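Local coordinates for protein RNA-dependent RNA polymerase (Qualyub virus, PDB 6DX1) that probably cleaves ubiquitin from conjugates through its viral OTU domain, a cysteine protease acting as a deubiquitinase, at residues E66-E69 and E74-G77; Q80-P85 and G100-E105; T48-T53 and K109-T114. All coordinates share one frame; numbering follows the deposited sequence.

Contact 1. Residues E66-E69 and E74-G77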
ATOM      1  N   GLU A  66       3.458   6.389 -14.578  1.00 22.86           N
ATOM      2  CA  GLU A  66       2.586   6.739 -15.695  1.00 27.36           C
ATOM      3  C   GLU A  66       1.303   7.403 -15.218  1.00 26.67           C
ATOM      4  O   GLU A  66       0.837   8.369 -15.833  1.00 25.63           O
ATOM      5  CB  GLU A  66       2.271   5.502 -16.530  1.00 29.35           C
ATOM      6  CG  GLU A  66       3.412   5.142 -17.469  1.00 37.65           C
ATOM      7  CD  GLU A  66       3.388   3.698 -17.901  1.00 45.83           C
ATOM      8  OE1 GLU A  66       4.388   3.245 -18.506  1.00 51.79           O
ATOM      9  OE2 GLU A  66       2.370   3.011 -17.652  1.00 47.60           O
ATOM     10  N   PHE A  67       0.707   6.898 -14.130  1.00 24.62           N
ATOM     11  CA  PHE A  67      -0.499   7.533 -13.606  1.00 23.42           C
ATOM     12  C   PHE A  67      -0.196   8.917 -13.046  1.00 23.06           C
ATOM     13  O   PHE A  67      -1.031   9.827 -13.137  1.00 24.74           O
ATOM     14  CB  PHE A  67      -1.144   6.651 -12.536  1.00 21.70           C
ATOM     15  CG  PHE A  67      -2.546   7.061 -12.171  1.00 22.14           C
ATOM     16  CD1 PHE A  67      -3.602   6.807 -13.032  1.00 21.51           C
ATOM     17  CD2 PHE A  67      -2.807   7.685 -10.957  1.00 23.71           C
ATOM     18  CE1 PHE A  67      -4.908   7.170 -12.693  1.00 24.87           C
ATOM     19  CE2 PHE A  67      -4.107   8.049 -10.614  1.00 25.70           C
ATOM     20  CZ  PHE A  67      -5.154   7.790 -11.484  1.00 25.03           C
ATOM     21  N   ALA A  68       0.984   9.100 -12.454  1.00 21.68           N
ATOM     22  CA  ALA A  68       1.361  10.435 -12.002  1.00 21.89           C
ATOM     23  C   ALA A  68       1.385  11.414 -13.170  1.00 27.53           C
ATOM     24  O   ALA A  68       0.986  12.577 -13.025  1.00 30.19           O
ATOM     25  CB  ALA A  68       2.719  10.396 -11.303  1.00 23.52           C
ATOM     26  N   GLU A  69       1.837  10.956 -14.340  1.00 26.02           N
ATOM     27  CA  GLU A  69       1.899  11.830 -15.511  1.00 29.82           C
ATOM     28  C   GLU A  69       0.516  12.105 -16.091  1.00 30.50           C
ATOM     29  O   GLU A  69       0.198  13.253 -16.429  1.00 35.05           O
ATOM     30  CB  GLU A  69       2.812  11.217 -16.571  1.00 31.85           C
ATOM     31  CG  GLU A  69       4.256  11.267 -16.205  1.00 39.65           C
ATOM     32  CD  GLU A  69       5.043  10.157 -16.833  1.00 47.43           C
ATOM     33  OE1 GLU A  69       6.008   9.729 -16.174  1.00 52.02           O
ATOM     34  OE2 GLU A  69       4.703   9.704 -17.961  1.00 53.82           O
ATOM     35  N   GLU A  74      -5.253  14.479  -9.742  1.00 25.80           N
ATOM     36  CA  GLU A  74      -6.009  13.706  -8.766  1.00 28.32           C
ATOM     37  C   GLU A  74      -5.168  13.224  -7.590  1.00 24.77           C
ATOM     38  O   GLU A  74      -5.637  12.369  -6.836  1.00 25.76           O
ATOM     39  CB  GLU A  74      -6.660  12.479  -9.426  1.00 32.07           C
ATOM     40  CG  GLU A  74      -7.294  12.716 -10.787  1.00 38.52           C
ATOM     41  CD  GLU A  74      -7.720  11.415 -11.460  1.00 36.54           C
ATOM     42  OE1 GLU A  74      -7.745  10.362 -10.786  1.00 39.97           O
ATOM     43  OE2 GLU A  74      -8.020  11.445 -12.667  1.00 43.81           O
ATOM     44  N   LEU A  75      -3.946  13.731  -7.409  1.00 23.42           N
ATOM     45  CA  LEU A  75      -2.986  13.142  -6.474  1.00 22.55           C
ATOM     46  C   LEU A  75      -2.493  14.148  -5.431  1.00 21.65           C
ATOM     47  O   LEU A  75      -1.286  14.394  -5.319  1.00 22.68           O
ATOM     48  CB  LEU A  75      -1.808  12.557  -7.249  1.00 21.71           C
ATOM     49  CG  LEU A  75      -2.154  11.412  -8.211  1.00 22.94           C
ATOM     50  CD1 LEU A  75      -0.953  11.098  -9.086  1.00 22.58           C
ATOM     51  CD2 LEU A  75      -2.601  10.169  -7.441  1.00 23.70           C
ATOM     52  N   PRO A  76      -3.393  14.702  -4.609  1.00 22.38           N
ATOM     53  CA  PRO A  76      -2.957  15.708  -3.619  1.00 21.62           C
ATOM     54  C   PRO A  76      -1.956  15.189  -2.608  1.00 23.96           C
ATOM     55  O   PRO A  76      -1.152  15.976  -2.090  1.00 24.52           O
ATOM     56  CB  PRO A  76      -4.260  16.120  -2.916  1.00 25.37           C
ATOM     57  CG  PRO A  76      -5.366  15.489  -3.665  1.00 29.92           C
ATOM     58  CD  PRO A  76      -4.827  14.390  -4.500  1.00 25.65           C
ATOM     59  N   GLY A  77      -2.009  13.904  -2.256  1.00 22.27           N
ATOM     60  CA  GLY A  77      -1.012  13.375  -1.344  1.00 23.69           C
ATOM     61  C   GLY A  77       0.374  13.397  -1.952  1.00 26.78           C
ATOM     62  O   GLY A  77       1.342  13.794  -1.294  1.00 24.62           O
TER
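Leu75 packs its two methyl groups against Phe67 and Ala68 near the C-terminal end of helix 57-70. This is a helix-to-turn contact in the helical part of the viral OTU fold. The chain leaves helix 57-70, turns, and drops Leu75 back onto it just before helix 76-79. The tight part is apolar and buried. CD1 of Leu75 sits 3.8 Å from CA of Ala68, so it touches the helix backbone directly. The other methyl, CD2, meets the edge of the Phe67 ring near its plane, 4.1 Å from CE2. Phe67 reaches this place because its CG is anti to the backbone N (chi1 -167°). The ring also touches Lys109 and Leu110 of helix 101-111, and Tyr88 of helix 85-92 touches Ala68.

The looser side is at Glu74, which is partly exposed. Its chain runs extended beyond CG and crosses Phe67 at about a right angle. The carboxylate plane stands 86° from the ring plane. No hydrogen bond links the two segments. The carboxylate is held instead by Asn71, whose ND2 bonds to OE2. The other oxygen, OE1 of Glu74, approaches the ring obliquely, 3.7 Å from CZ of Phe67.

Contact 2. Residues Q80-P85 and G100-E105; sequences QYFQDP and GSVEAE
The rings of Tyr81 and Phe82 both lean on Val102, and each meets a different methyl obliquely. One face of the Tyr81 ring carries CB of its neighbour Gln80, 4.0 Å above the plane and offset toward the rim. Phe82 is in edge-to-face contact with the rings of His87 and Tyr88. This is a loop-on-helix contact of the viral OTU fold. The loop between helices 76-79 and 85-92 lies beside the first turn of helix 101-111.

The two methyls of Val102 serve one ring each. CG1 is anti to the backbone N (chi1 169°) and points to Phe82, with CE2 of that ring 4.2 Å away. The other branch, CG2, lies 4.0 Å from CD2 of Tyr81. The contact is small and near the surface, and no hydrogen bond crosses it. Val78 of helix 76-79 also touches Val102.

Asp84 caps helix 85-92; its OD1 accepts a bond from His87 N. Gly100 stands at the N-cap position of helix 101-111. Tyr88 and Tyr97 bond through their hydroxyls to OE2 of Glu103. Its OE1 takes the Gly100 N-H nearly along the C-O axis, at 3.0 Å and an N-H...O angle of 151°.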
ATOM      1  N   GLN A  80       2.280  16.724  -1.919  1.00 27.72           N
ATOM      2  CA  GLN A  80       2.947  17.177  -0.706  1.00 29.15           C
ATOM      3  C   GLN A  80       4.451  16.963  -0.765  1.00 33.65           C
ATOM      4  O   GLN A  80       5.194  17.632  -0.034  1.00 36.05           O
ATOM      5  CB  GLN A  80       2.386  16.451   0.515  1.00 31.40           C
ATOM      6  CG  GLN A  80       0.888  16.611   0.728  1.00 33.00           C
ATOM      7  CD  GLN A  80       0.383  15.778   1.893  1.00 40.22           C
ATOM      8  OE1 GLN A  80       0.448  14.544   1.871  1.00 42.46           O
ATOM      9  NE2 GLN A  80      -0.115  16.450   2.923  1.00 39.57           N
ATOM     10  N   TYR A  81       4.914  16.052  -1.623  1.00 29.34           N
ATOM     11  CA  TYR A  81       6.305  15.639  -1.642  1.00 28.81           C
ATOM     12  C   TYR A  81       6.994  15.833  -2.981  1.00 30.33           C
ATOM     13  O   TYR A  81       8.226  15.779  -3.030  1.00 35.09           O
ATOM     14  CB  TYR A  81       6.421  14.161  -1.240  1.00 29.47           C
ATOM     15  CG  TYR A  81       5.856  13.872   0.129  1.00 34.81           C
ATOM     16  CD1 TYR A  81       6.502  14.318   1.272  1.00 39.17           C
ATOM     17  CD2 TYR A  81       4.668  13.164   0.278  1.00 34.55           C
ATOM     18  CE1 TYR A  81       5.986  14.064   2.527  1.00 43.84           C
ATOM     19  CE2 TYR A  81       4.146  12.901   1.530  1.00 38.43           C
ATOM     20  CZ  TYR A  81       4.812  13.356   2.651  1.00 41.14           C
ATOM     21  OH  TYR A  81       4.308  13.107   3.907  1.00 48.71           O
ATOM     22  N   PHE A  82       6.251  16.062  -4.058  1.00 28.85           N
ATOM     23  CA  PHE A  82       6.834  16.102  -5.389  1.00 30.02           C
ATOM     24  C   PHE A  82       6.268  17.284  -6.160  1.00 31.60           C
ATOM     25  O   PHE A  82       5.067  17.560  -6.103  1.00 29.42           O
ATOM     26  CB  PHE A  82       6.582  14.775  -6.120  1.00 26.95           C
ATOM     27  CG  PHE A  82       7.261  13.605  -5.463  1.00 28.89           C
ATOM     28  CD1 PHE A  82       8.618  13.390  -5.645  1.00 27.84           C
ATOM     29  CD2 PHE A  82       6.557  12.746  -4.631  1.00 26.05           C
ATOM     30  CE1 PHE A  82       9.259  12.327  -5.031  1.00 30.18           C
ATOM     31  CE2 PHE A  82       7.189  11.679  -4.016  1.00 26.18           C
ATOM     32  CZ  PHE A  82       8.541  11.466  -4.215  1.00 27.99           C
ATOM     33  N   GLN A  83       7.147  17.981  -6.886  1.00 35.64           N
ATOM     34  CA  GLN A  83       6.750  19.223  -7.543  1.00 36.85           C
ATOM     35  C   GLN A  83       5.901  18.966  -8.779  1.00 34.77           C
ATOM     36  O   GLN A  83       4.992  19.748  -9.085  1.00 36.05           O
ATOM     37  CB  GLN A  83       7.994  20.032  -7.917  1.00 37.10           C
ATOM     38  CG  GLN A  83       8.630  20.764  -6.756  1.00 45.58           C
ATOM     39  CD  GLN A  83       9.466  21.943  -7.216  1.00 50.98           C
ATOM     40  OE1 GLN A  83       9.752  22.859  -6.442  1.00 60.26           O
ATOM     41  NE2 GLN A  83       9.861  21.928  -8.486  1.00 48.74           N
ATOM     42  N   ASP A  84       6.184  17.890  -9.508  1.00 31.36           N
ATOM     43  CA  ASP A  84       5.521  17.615 -10.775  1.00 32.92           C
ATOM     44  C   ASP A  84       5.777  16.156 -11.135  1.00 28.13           C
ATOM     45  O   ASP A  84       6.583  15.483 -10.477  1.00 29.75           O
ATOM     46  CB  ASP A  84       6.020  18.569 -11.881  1.00 36.69           C
ATOM     47  CG  ASP A  84       7.531  18.740 -11.881  1.00 38.21           C
ATOM     48  OD1 ASP A  84       8.254  17.724 -11.888  1.00 37.42           O
ATOM     49  OD2 ASP A  84       7.994  19.900 -11.898  1.00 42.52           O
ATOM     50  N   PRO A  85       5.090  15.622 -12.153  1.00 31.10           N
ATOM     51  CA  PRO A  85       5.309  14.204 -12.497  1.00 29.17           C
ATOM     52  C   PRO A  85       6.750  13.874 -12.837  1.00 34.05           C
ATOM     53  O   PRO A  85       7.208  12.765 -12.538  1.00 29.48           O
ATOM     54  CB  PRO A  85       4.385  13.984 -13.700  1.00 30.21           C
ATOM     55  CG  PRO A  85       3.315  14.995 -13.546  1.00 29.51           C
ATOM     56  CD  PRO A  85       3.979  16.202 -12.933  1.00 31.66           C
ATOM     57  N   GLY A 100       5.685   3.310  -0.608  1.00 19.61           N
ATOM     58  CA  GLY A 100       4.861   3.435   0.575  1.00 23.99           C
ATOM     59  C   GLY A 100       3.593   4.229   0.349  1.00 22.72           C
ATOM     60  O   GLY A 100       2.897   4.006  -0.646  1.00 20.21           O
ATOM     61  N   SER A 101       3.301   5.165   1.262  1.00 21.79           N
ATOM     62  CA  SER A 101       2.043   5.911   1.241  1.00 20.51           C
ATOM     63  C   SER A 101       1.836   6.669  -0.062  1.00 20.51           C
ATOM     64  O   SER A 101       0.698   6.806  -0.531  1.00 22.59           O
ATOM     65  CB  SER A 101       2.001   6.882   2.422  1.00 29.39           C
ATOM     66  OG  SER A 101       2.106   6.160   3.639  1.00 36.51           O
ATOM     67  N   VAL A 102       2.911   7.207  -0.648  1.00 20.01           N
ATOM     68  CA  VAL A 102       2.773   7.903  -1.926  1.00 20.55           C
ATOM     69  C   VAL A 102       2.159   6.979  -2.977  1.00 19.97           C
ATOM     70  O   VAL A 102       1.198   7.337  -3.671  1.00 20.57           O
ATOM     71  CB  VAL A 102       4.138   8.456  -2.381  1.00 21.67           C
ATOM     72  CG1 VAL A 102       4.081   8.931  -3.818  1.00 22.56           C
ATOM     73  CG2 VAL A 102       4.568   9.598  -1.464  1.00 27.08           C
ATOM     74  N   GLU A 103       2.697   5.769  -3.099  1.00 16.81           N
ATOM     75  CA  GLU A 103       2.218   4.835  -4.103  1.00 18.59           C
ATOM     76  C   GLU A 103       0.897   4.182  -3.712  1.00 17.66           C
ATOM     77  O   GLU A 103       0.127   3.776  -4.593  1.00 18.87           O
ATOM     78  CB  GLU A 103       3.289   3.778  -4.345  1.00 19.17           C
ATOM     79  CG  GLU A 103       4.482   4.316  -5.135  1.00 19.63           C
ATOM     80  CD  GLU A 103       5.464   5.137  -4.295  1.00 21.84           C
ATOM     81  OE1 GLU A 103       5.553   4.950  -3.062  1.00 20.00           O
ATOM     82  OE2 GLU A 103       6.170   5.978  -4.887  1.00 22.78           O
ATOM     83  N   ALA A 104       0.621   4.056  -2.408  1.00 16.88           N
ATOM     84  CA  ALA A 104      -0.686   3.556  -1.994  1.00 17.68           C
ATOM     85  C   ALA A 104      -1.793   4.476  -2.496  1.00 16.90           C
ATOM     86  O   ALA A 104      -2.814   4.000  -3.014  1.00 17.22           O
ATOM     87  CB  ALA A 104      -0.746   3.396  -0.474  1.00 19.19           C
ATOM     88  N   GLU A 105      -1.589   5.797  -2.391  1.00 17.69           N
ATOM     89  CA  GLU A 105      -2.551   6.736  -2.967  1.00 17.43           C
ATOM     90  C   GLU A 105      -2.665   6.541  -4.472  1.00 19.95           C
ATOM     91  O   GLU A 105      -3.774   6.433  -5.013  1.00 18.60           O
ATOM     92  CB  GLU A 105      -2.153   8.186  -2.658  1.00 18.46           C
ATOM     93  CG  GLU A 105      -3.117   9.194  -3.318  1.00 17.55           C
ATOM     94  CD  GLU A 105      -2.627  10.635  -3.261  1.00 24.27           C
ATOM     95  OE1 GLU A 105      -3.434  11.542  -3.547  1.00 25.33           O
ATOM     96  OE2 GLU A 105      -1.460  10.862  -2.908  1.00 24.71           O
TER

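Contact 3. Residues T48-T53 and K109-T114; sequences TFLYDT and KLLKLT
Four apolar side chains make this contact in two pairs, Phe49 with Leu113 and Leu50 with Leu111. In the first pair the side chains come from opposite directions. CD2 of Leu113 lies against the far end of the Phe49 ring, 4.0 Å from both CE2 and CZ, and approaches it obliquely. Phe49 has CG anti to its backbone N (chi1 174°), which sends the ring out toward Leu113. The second pair meets by methyls alone, with CD2 of Leu50 4.3 Å from CD1 of Leu111.

No hydrogen bond crosses between the segments. One polar bond stays within segment 109-114. Lys112 NZ gives a 2.7 Å bond to Lys109 O, with a C=O...N angle of 167°. Lys109 NZ points the other way, to salt bridges with Asp15 and Glu105. Both helices end here: Asp52 and Lys112 leave helical geometry with positive phi.

The contact thus joins the C-terminal ends of helices 41-51 and 101-111 within the OTU fold. Ile141 of strand 140-146 touches Phe49, Leu111 and Leu113, so that strand backs both sides. Phe153 of strand 150-156 also meets Phe49. Thr114 then begins strand 114-120, pairing with Ile141 through backbone hydrogen bonds, while Tyr51 and Leu110 touch helix 57-70.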
ATOM      1  N   THR A  48       2.742  -9.113  -6.254  1.00 16.28           N
ATOM      2  CA  THR A  48       2.157 -10.405  -5.917  1.00 18.17           C
ATOM      3  C   THR A  48       0.642 -10.380  -6.086  1.00 20.80           C
ATOM      4  O   THR A  48       0.046 -11.348  -6.578  1.00 19.20           O
ATOM      5  CB  THR A  48       2.553 -10.794  -4.492  1.00 20.77           C
ATOM      6  OG1 THR A  48       3.986 -10.773  -4.394  1.00 20.75           O
ATOM      7  CG2 THR A  48       2.061 -12.205  -4.160  1.00 20.29           C
ATOM      8  N   PHE A  49       0.009  -9.260  -5.726  1.00 17.59           N
ATOM      9  CA  PHE A  49      -1.438  -9.128  -5.899  1.00 18.73           C
ATOM     10  C   PHE A  49      -1.834  -9.151  -7.373  1.00 18.84           C
ATOM     11  O   PHE A  49      -2.791  -9.839  -7.766  1.00 19.75           O
ATOM     12  CB  PHE A  49      -1.917  -7.828  -5.249  1.00 18.50           C
ATOM     13  CG  PHE A  49      -3.375  -7.532  -5.508  1.00 18.21           C
ATOM     14  CD1 PHE A  49      -4.353  -8.051  -4.677  1.00 20.42           C
ATOM     15  CD2 PHE A  49      -3.750  -6.729  -6.576  1.00 19.38           C
ATOM     16  CE1 PHE A  49      -5.693  -7.777  -4.923  1.00 19.71           C
ATOM     17  CE2 PHE A  49      -5.088  -6.456  -6.819  1.00 22.25           C
ATOM     18  CZ  PHE A  49      -6.050  -6.987  -5.991  1.00 22.30           C
ATOM     19  N   LEU A  50      -1.124  -8.382  -8.203  1.00 17.95           N
ATOM     20  CA  LEU A  50      -1.509  -8.216  -9.604  1.00 18.83           C
ATOM     21  C   LEU A  50      -1.121  -9.411 -10.463  1.00 23.61           C
ATOM     22  O   LEU A  50      -1.872  -9.785 -11.374  1.00 24.61           O
ATOM     23  CB  LEU A  50      -0.869  -6.953 -10.182  1.00 21.23           C
ATOM     24  CG  LEU A  50      -1.314  -5.615  -9.593  1.00 20.75           C
ATOM     25  CD1 LEU A  50      -0.442  -4.471 -10.090  1.00 24.59           C
ATOM     26  CD2 LEU A  50      -2.772  -5.379  -9.949  1.00 21.98           C
ATOM     27  N   TYR A  51       0.045 -10.015 -10.202  1.00 20.10           N
ATOM     28  CA  TYR A  51       0.656 -10.977 -11.118  1.00 21.80           C
ATOM     29  C   TYR A  51       0.888 -12.360 -10.527  1.00 22.61           C
ATOM     30  O   TYR A  51       1.376 -13.247 -11.244  1.00 24.21           O
ATOM     31  CB  TYR A  51       2.002 -10.428 -11.616  1.00 21.24           C
ATOM     32  CG  TYR A  51       1.925  -9.046 -12.205  1.00 19.97           C
ATOM     33  CD1 TYR A  51       2.744  -8.034 -11.734  1.00 19.29           C
ATOM     34  CD2 TYR A  51       1.035  -8.747 -13.235  1.00 24.25           C
ATOM     35  CE1 TYR A  51       2.692  -6.767 -12.266  1.00 22.98           C
ATOM     36  CE2 TYR A  51       0.974  -7.481 -13.775  1.00 24.83           C
ATOM     37  CZ  TYR A  51       1.797  -6.489 -13.280  1.00 24.68           C
ATOM     38  OH  TYR A  51       1.749  -5.222 -13.814  1.00 27.44           O
ATOM     39  N   ASP A  52       0.562 -12.577  -9.254  1.00 20.51           N
ATOM     40  CA  ASP A  52       0.835 -13.823  -8.531  1.00 21.81           C
ATOM     41  C   ASP A  52       2.327 -14.132  -8.444  1.00 25.58           C
ATOM     42  O   ASP A  52       2.712 -15.289  -8.247  1.00 26.70           O
ATOM     43  CB  ASP A  52       0.080 -15.013  -9.141  1.00 24.90           C
ATOM     44  CG  ASP A  52      -1.417 -14.789  -9.173  1.00 37.93           C
ATOM     45  OD1 ASP A  52      -1.967 -14.324  -8.151  1.00 39.95           O
ATOM     46  OD2 ASP A  52      -2.040 -15.059 -10.221  1.00 43.58           O
ATOM     47  N   THR A  53       3.165 -13.107  -8.576  1.00 20.43           N
ATOM     48  CA  THR A  53       4.605 -13.220  -8.388  1.00 19.34           C
ATOM     49  C   THR A  53       5.132 -11.846  -8.015  1.00 18.62           C
ATOM     50  O   THR A  53       4.649 -10.837  -8.526  1.00 21.22           O
ATOM     51  CB  THR A  53       5.342 -13.717  -9.640  1.00 23.00           C
ATOM     52  OG1 THR A  53       6.756 -13.699  -9.385  1.00 20.98           O
ATOM     53  CG2 THR A  53       5.070 -12.817 -10.825  1.00 22.89           C
ATOM     54  N   LYS A 109      -6.090   4.907  -6.724  1.00 17.97           N
ATOM     55  CA  LYS A 109      -6.801   5.707  -7.713  1.00 20.55           C
ATOM     56  C   LYS A 109      -6.640   5.169  -9.127  1.00 22.94           C
ATOM     57  O   LYS A 109      -7.571   5.280  -9.934  1.00 23.80           O
ATOM     58  CB  LYS A 109      -6.335   7.167  -7.617  1.00 20.62           C
ATOM     59  CG  LYS A 109      -6.720   7.780  -6.263  1.00 20.76           C
ATOM     60  CD  LYS A 109      -6.126   9.163  -6.011  1.00 21.45           C
ATOM     61  CE  LYS A 109      -6.736   9.773  -4.745  1.00 23.24           C
ATOM     62  NZ  LYS A 109      -6.115  11.102  -4.408  1.00 24.53           N
ATOM     63  N   LEU A 110      -5.488   4.566  -9.437  1.00 18.36           N
ATOM     64  CA  LEU A 110      -5.300   3.928 -10.735  1.00 18.54           C
ATOM     65  C   LEU A 110      -6.129   2.654 -10.847  1.00 19.22           C
ATOM     66  O   LEU A 110      -6.842   2.443 -11.839  1.00 19.82           O
ATOM     67  CB  LEU A 110      -3.815   3.612 -10.949  1.00 18.02           C
ATOM     68  CG  LEU A 110      -3.491   2.651 -12.103  1.00 20.09           C
ATOM     69  CD1 LEU A 110      -3.774   3.270 -13.451  1.00 20.46           C
ATOM     70  CD2 LEU A 110      -2.036   2.200 -12.032  1.00 22.19           C
ATOM     71  N   LEU A 111      -6.043   1.789  -9.842  1.00 17.70           N
ATOM     72  CA  LEU A 111      -6.702   0.491  -9.892  1.00 17.96           C
ATOM     73  C   LEU A 111      -8.152   0.542  -9.439  1.00 19.18           C
ATOM     74  O   LEU A 111      -8.873  -0.441  -9.633  1.00 19.89           O
ATOM     75  CB  LEU A 111      -5.934  -0.520  -9.029  1.00 18.64           C
ATOM     76  CG  LEU A 111      -4.467  -0.705  -9.431  1.00 21.74           C
ATOM     77  CD1 LEU A 111      -3.741  -1.509  -8.372  1.00 20.66           C
ATOM     78  CD2 LEU A 111      -4.364  -1.400 -10.795  1.00 27.55           C
ATOM     79  N   LYS A 112      -8.583   1.656  -8.836  1.00 20.99           N
ATOM     80  CA  LYS A 112      -9.948   1.820  -8.340  1.00 20.39           C
ATOM     81  C   LYS A 112     -10.288   0.754  -7.302  1.00 22.28           C
ATOM     82  O   LYS A 112     -11.340   0.109  -7.342  1.00 23.38           O
ATOM     83  CB  LYS A 112     -10.953   1.821  -9.498  1.00 21.23           C
ATOM     84  CG  LYS A 112     -10.676   2.899 -10.536  1.00 25.11           C
ATOM     85  CD  LYS A 112     -10.867   4.294  -9.950  1.00 28.72           C
ATOM     86  CE  LYS A 112     -11.007   5.345 -11.042  1.00 36.11           C
ATOM     87  NZ  LYS A 112      -9.734   6.023 -11.380  1.00 37.05           N
ATOM     88  N   LEU A 113      -9.374   0.561  -6.356  1.00 22.16           N
ATOM     89  CA  LEU A 113      -9.647  -0.301  -5.225  1.00 23.23           C
ATOM     90  C   LEU A 113      -8.975   0.286  -3.998  1.00 20.37           C
ATOM     91  O   LEU A 113      -8.281   1.306  -4.067  1.00 24.93           O
ATOM     92  CB  LEU A 113      -9.182  -1.735  -5.473  1.00 25.96           C
ATOM     93  CG  LEU A 113      -7.825  -1.919  -6.144  1.00 22.66           C
ATOM     94  CD1 LEU A 113      -6.676  -1.424  -5.300  1.00 26.00           C
ATOM     95  CD2 LEU A 113      -7.635  -3.388  -6.488  1.00 24.02           C
ATOM     96  N   THR A 114      -9.179  -0.382  -2.879  1.00 17.73           N
ATOM     97  CA  THR A 114      -8.670   0.082  -1.605  1.00 17.80           C
ATOM     98  C   THR A 114      -7.326  -0.573  -1.313  1.00 18.51           C
ATOM     99  O   THR A 114      -7.098  -1.727  -1.672  1.00 17.99           O
ATOM    100  CB  THR A 114      -9.708  -0.236  -0.528  1.00 19.79           C
ATOM    101  OG1 THR A 114     -10.907   0.483  -0.847  1.00 21.68           O
ATOM    102  CG2 THR A 114      -9.228   0.126   0.865  1.00 19.18           C
TER

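From the N terminus, the chain first enters contact 3 at residues 48-53, the end of helix 41-51. Helix 57-70 follows, and contact 1 closes a short loop between 66-69 and 74-77. Contact 2 opens after it at 80-85 and closes at 100-105, enclosing helix 85-92. Contact 3 closes last, at 109-114, so contacts 1 and 2 lie in series inside its loop and none cross. Helix 101-111 serves contacts 2 and 3. Glu105 accepts a probable hydrogen bond from Gly77, and Lys109 gives one to the Glu74 carbonyl. These tie contact 1 to both others. The chain then passes from helix 101-111 through contact 3 into strand 114-120.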